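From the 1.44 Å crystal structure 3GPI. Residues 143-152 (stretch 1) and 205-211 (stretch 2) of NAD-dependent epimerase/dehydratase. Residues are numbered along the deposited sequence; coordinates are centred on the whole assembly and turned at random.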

ATOM      1  N   LEU A 143      10.018 -10.676 -10.901  1.00 29.20           N
ATOM      2  CA  LEU A 143      11.448 -10.454 -10.758  1.00 29.67           C
ATOM      3  C   LEU A 143      11.935 -10.880  -9.384  1.00 29.72           C
ATOM      4  O   LEU A 143      12.914 -11.609  -9.241  1.00 30.27           O
ATOM      5  CB  LEU A 143      11.727  -8.973 -10.969  1.00 29.33           C
ATOM      6  CG  LEU A 143      13.141  -8.475 -11.282  1.00 30.38           C
ATOM      7  CD1 LEU A 143      13.744  -9.180 -12.533  1.00 33.62           C
ATOM      8  CD2 LEU A 143      13.100  -6.989 -11.493  1.00 30.81           C
ATOM      9  N   LEU A 144      11.224 -10.457  -8.356  1.00 28.57           N
ATOM     10  CA  LEU A 144      11.635 -10.784  -6.998  1.00 28.47           C
ATOM     11  C   LEU A 144      11.776 -12.272  -6.658  1.00 29.05           C
ATOM     12  O   LEU A 144      12.216 -12.595  -5.550  1.00 28.78           O
ATOM     13  CB  LEU A 144      10.683 -10.117  -6.012  1.00 27.21           C
ATOM     14  CG  LEU A 144      10.684  -8.600  -6.135  1.00 26.74           C
ATOM     15  CD1 LEU A 144       9.602  -7.988  -5.248  1.00 25.58           C
ATOM     16  CD2 LEU A 144      12.044  -8.037  -5.798  1.00 27.22           C
ATOM     17  N   ALA A 145      11.431 -13.185  -7.583  1.00 29.22           N
ATOM     18  CA  ALA A 145      11.523 -14.629  -7.289  1.00 29.51           C
ATOM     19  C   ALA A 145      12.928 -15.074  -6.832  1.00 28.61           C
ATOM     20  O   ALA A 145      13.042 -15.994  -6.011  1.00 29.63           O
ATOM     21  CB  ALA A 145      11.063 -15.474  -8.497  1.00 30.13           C
ATOM     22  N   ALA A 146      13.953 -14.403  -7.353  1.00 27.62           N
ATOM     23  CA  ALA A 146      15.364 -14.714  -7.044  1.00 26.83           C
ATOM     24  C   ALA A 146      15.912 -14.002  -5.824  1.00 25.82           C
ATOM     25  O   ALA A 146      17.052 -14.245  -5.418  1.00 25.43           O
ATOM     26  CB  ALA A 146      16.242 -14.399  -8.227  1.00 27.10           C
ATOM     27  N   TYR A 147      15.121 -13.091  -5.260  1.00 23.97           N
ATOM     28  CA  TYR A 147      15.550 -12.285  -4.126  1.00 22.66           C
ATOM     29  C   TYR A 147      14.882 -12.706  -2.831  1.00 20.09           C
ATOM     30  O   TYR A 147      13.744 -13.135  -2.826  1.00 21.55           O
ATOM     31  CB  TYR A 147      15.168 -10.832  -4.370  1.00 22.22           C
ATOM     32  CG  TYR A 147      15.997 -10.191  -5.442  1.00 25.39           C
ATOM     33  CD1 TYR A 147      15.740 -10.466  -6.788  1.00 27.35           C
ATOM     34  CD2 TYR A 147      17.038  -9.323  -5.110  1.00 27.18           C
ATOM     35  CE1 TYR A 147      16.512  -9.906  -7.785  1.00 29.11           C
ATOM     36  CE2 TYR A 147      17.824  -8.739  -6.105  1.00 30.49           C
ATOM     37  CZ  TYR A 147      17.540  -9.038  -7.436  1.00 30.18           C
ATOM     38  OH  TYR A 147      18.313  -8.458  -8.419  1.00 33.77           O
ATOM     39  N   SER A 148      15.576 -12.587  -1.710  1.00 18.11           N
ATOM     40  CA  SER A 148      14.907 -12.663  -0.407  1.00 16.59           C
ATOM     41  C   SER A 148      13.968 -11.455  -0.350  1.00 16.57           C
ATOM     42  O   SER A 148      14.426 -10.325  -0.387  1.00 16.07           O
ATOM     43  CB  SER A 148      15.945 -12.558   0.700  1.00 16.37           C
ATOM     44  OG  SER A 148      15.338 -12.684   1.969  1.00 16.82           O
ATOM     45  N   SER A 149      12.659 -11.704  -0.260  1.00 14.45           N
ATOM     46  CA  SER A 149      11.685 -10.634  -0.508  1.00 13.39           C
ATOM     47  C   SER A 149      10.321 -10.984   0.013  1.00 13.35           C
ATOM     48  O   SER A 149       9.991 -12.125   0.214  1.00 14.69           O
ATOM     49  CB  SER A 149      11.602 -10.355  -2.008  1.00 14.78           C
ATOM     50  OG  SER A 149      11.135 -11.473  -2.721  1.00 17.97           O
ATOM     51  N   THR A 150       9.518  -9.941   0.181  1.00 12.86           N
ATOM     52  CA  THR A 150       8.138 -10.030   0.596  1.00 12.92           C
ATOM     53  C   THR A 150       7.372  -9.056  -0.265  1.00 13.40           C
ATOM     54  O   THR A 150       7.651  -7.860  -0.271  1.00 13.92           O
ATOM     55  CB  THR A 150       7.977  -9.629   2.043  1.00 13.42           C
ATOM     56  OG1 THR A 150       8.707 -10.555   2.856  1.00 14.10           O
ATOM     57  CG2 THR A 150       6.476  -9.659   2.441  1.00 14.66           C
ATOM     58  N   ILE A 151       6.405  -9.596  -0.994  1.00 13.75           N
ATOM     59  CA  ILE A 151       5.480  -8.794  -1.783  1.00 14.22           C
ATOM     60  C   ILE A 151       4.275  -8.495  -0.887  1.00 13.55           C
ATOM     61  O   ILE A 151       3.718  -9.362  -0.217  1.00 13.66           O
ATOM     62  CB  ILE A 151       5.025  -9.613  -2.986  1.00 14.65           C
ATOM     63  CG1 ILE A 151       6.190  -9.807  -3.959  1.00 16.64           C
ATOM     64  CG2 ILE A 151       3.837  -8.946  -3.688  1.00 15.32           C
ATOM     65  CD1 ILE A 151       5.917 -10.941  -4.911  1.00 20.64           C
ATOM     66  N   LEU A 152       3.919  -7.209  -0.880  1.00 13.30           N
ATOM     67  CA  LEU A 152       2.804  -6.728  -0.063  1.00 13.91           C
ATOM     68  C   LEU A 152       1.724  -6.218  -1.013  1.00 13.39           C
ATOM     69  O   LEU A 152       1.861  -5.110  -1.571  1.00 14.30           O
ATOM     70  CB  LEU A 152       3.302  -5.584   0.827  1.00 14.39           C
ATOM     71  CG  LEU A 152       4.435  -6.038   1.757  1.00 16.18           C
ATOM     72  CD1 LEU A 152       5.080  -4.812   2.382  1.00 19.48           C
ATOM     73  CD2 LEU A 152       3.961  -7.021   2.798  1.00 17.66           C
ATOM     74  N   VAL A 205      11.233 -14.853  10.287  1.00 27.41           N
ATOM     75  CA  VAL A 205      11.390 -14.623   8.856  1.00 27.21           C
ATOM     76  C   VAL A 205      10.031 -14.408   8.171  1.00 27.28           C
ATOM     77  O   VAL A 205       9.139 -15.267   8.272  1.00 27.12           O
ATOM     78  CB  VAL A 205      12.170 -15.795   8.130  1.00 26.98           C
ATOM     79  CG1 VAL A 205      13.448 -16.115   8.898  1.00 26.94           C
ATOM     80  CG2 VAL A 205      11.343 -17.081   7.955  1.00 28.12           C
ATOM     81  N   PRO A 206       9.893 -13.276   7.453  1.00 26.90           N
ATOM     82  CA  PRO A 206       8.622 -13.034   6.780  1.00 25.78           C
ATOM     83  C   PRO A 206       8.335 -13.993   5.633  1.00 24.88           C
ATOM     84  O   PRO A 206       9.224 -14.555   4.985  1.00 25.86           O
ATOM     85  CB  PRO A 206       8.748 -11.588   6.252  1.00 25.65           C
ATOM     86  CG  PRO A 206      10.208 -11.281   6.286  1.00 28.72           C
ATOM     87  CD  PRO A 206      10.784 -12.099   7.395  1.00 27.17           C
ATOM     88  N   GLU A 207       7.047 -14.155   5.422  1.00 21.26           N
ATOM     89  CA  GLU A 207       6.483 -14.819   4.264  1.00 19.76           C
ATOM     90  C   GLU A 207       6.853 -14.105   2.973  1.00 18.36           C
ATOM     91  O   GLU A 207       7.200 -12.899   2.966  1.00 17.26           O
ATOM     92  CB  GLU A 207       4.970 -14.752   4.416  1.00 21.08           C
ATOM     93  CG  GLU A 207       4.428 -15.383   5.674  1.00 23.95           C
ATOM     94  CD  GLU A 207       3.957 -16.796   5.448  1.00 28.67           C
ATOM     95  OE1 GLU A 207       3.526 -17.127   4.316  1.00 29.70           O
ATOM     96  OE2 GLU A 207       4.015 -17.574   6.422  1.00 29.41           O
ATOM     97  N   ARG A 208       6.701 -14.804   1.846  1.00 16.50           N
ATOM     98  CA  ARG A 208       7.001 -14.163   0.580  1.00 16.31           C
ATOM     99  C   ARG A 208       5.889 -13.250   0.041  1.00 14.58           C
ATOM    100  O   ARG A 208       6.152 -12.466  -0.844  1.00 14.18           O
ATOM    101  CB  ARG A 208       7.492 -15.164  -0.479  1.00 18.74           C
ATOM    102  CG  ARG A 208       8.950 -15.574  -0.204  1.00 22.15           C
ATOM    103  CD  ARG A 208       9.545 -16.435  -1.282  1.00 22.81           C
ATOM    104  NE  ARG A 208       9.821 -15.725  -2.527  1.00 25.84           N
ATOM    105  CZ  ARG A 208      10.932 -15.034  -2.775  1.00 26.17           C
ATOM    106  NH1 ARG A 208      11.873 -14.949  -1.851  1.00 27.82           N
ATOM    107  NH2 ARG A 208      11.079 -14.395  -3.939  1.00 29.62           N
ATOM    108  N   LEU A 209       4.687 -13.367   0.587  1.00 14.91           N
ATOM    109  CA  LEU A 209       3.522 -12.631   0.080  1.00 14.12           C
ATOM    110  C   LEU A 209       2.496 -12.442   1.162  1.00 14.10           C
ATOM    111  O   LEU A 209       2.114 -13.379   1.831  1.00 15.53           O
ATOM    112  CB  LEU A 209       2.915 -13.447  -1.082  1.00 15.67           C
ATOM    113  CG  LEU A 209       1.622 -12.927  -1.717  1.00 15.00           C
ATOM    114  CD1 LEU A 209       1.789 -11.575  -2.380  1.00 18.25           C
ATOM    115  CD2 LEU A 209       1.088 -13.947  -2.777  1.00 16.87           C
ATOM    116  N   TYR A 210       2.012 -11.194   1.287  1.00 13.72           N
ATOM    117  CA  TYR A 210       0.842 -10.891   2.136  1.00 13.22           C
ATOM    118  C   TYR A 210      -0.087 -10.009   1.375  1.00 12.68           C
ATOM    119  O   TYR A 210       0.351  -9.099   0.652  1.00 14.81           O
ATOM    120  CB  TYR A 210       1.211 -10.052   3.371  1.00 13.32           C
ATOM    121  CG  TYR A 210       2.137 -10.702   4.384  1.00 14.15           C
ATOM    122  CD1 TYR A 210       1.632 -11.439   5.454  1.00 15.09           C
ATOM    123  CD2 TYR A 210       3.510 -10.582   4.252  1.00 16.21           C
ATOM    124  CE1 TYR A 210       2.502 -12.027   6.388  1.00 16.62           C
ATOM    125  CE2 TYR A 210       4.389 -11.166   5.186  1.00 18.27           C
ATOM    126  CZ  TYR A 210       3.865 -11.877   6.234  1.00 19.99           C
ATOM    127  OH  TYR A 210       4.795 -12.439   7.095  1.00 22.88           O
ATOM    128  N   ILE A 211      -1.368 -10.244   1.597  1.00 12.84           N
ATOM    129  CA  ILE A 211      -2.399  -9.267   1.273  1.00 14.01           C
ATOM    130  C   ILE A 211      -2.468  -8.308   2.474  1.00 13.30           C
ATOM    131  O   ILE A 211      -2.593  -8.729   3.633  1.00 13.73           O
ATOM    132  CB  ILE A 211      -3.755  -9.952   1.058  1.00 14.05           C
ATOM    133  CG1 ILE A 211      -3.678 -10.771  -0.234  1.00 17.51           C
ATOM    134  CG2 ILE A 211      -4.866  -8.860   0.871  1.00 15.55           C
ATOM    135  CD1 ILE A 211      -4.939 -11.594  -0.558  1.00 20.58           C
TER
HETATM  136  O   HOH W   1       8.451 -12.200  -2.717  1.00 20.27           O
HETATM  137  O   HOH W   2      10.614 -13.591   2.605  1.00 26.15           O
HETATM  138  O   HOH W   3      12.285 -14.530   0.805  1.00 41.11           O

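How do the two backbones come together? They run side by side as parallel strands, their directions only 19° apart, with Ile 151 paired to Leu 209 and Leu 152 to Tyr 210. Ile 151 does the bonding at both its polar atoms: its N donates to Arg 208 O at 2.9 Å, and its O accepts from Tyr 210 N, also at 2.9 Å. Both bonds are nearly straight, so one residue straddles Leu 209 in the way typical of a parallel sheet.

Why does Arg 208 cover more surface than any other residue here? Its CA-to-CB bond points away overall, yet the long side chain returns to stretch 1 and brings its guanidinium to the turn before the strand. There the carbonyls offer partial negative charge to a cationic group. NH1 of Arg 208 donates to Tyr 147 O at 2.8 Å, the better aligned bond; NH2 of Arg 208 reaches Leu 144 O at 2.7 Å, but at an angle that makes this bond weak. Ser 149 OG lies over one face of the group.

What does Thr 150 add? Its OG1 donates to Glu 207 O at 2.8 Å, fastening the chain just before the second strand begins. CG2 of Thr 150 also lies 3.6 Å from CD2 of Tyr 210, at the edge of the ring.

How are the two faces of the sheet filled? Leu 152 and Tyr 210 share one face, where their CD2 atoms approach to 3.9 Å. On the other, CG2 of Ile 151 meets CD1 of Leu 209 at 3.6 Å, an apolar contact between paired residues.

Where does water help? Water 2 donates to Ser 149 O and to Pro 206 O, each at 2.9 Å from its oxygen, linking the stretches ahead of the paired strand residues.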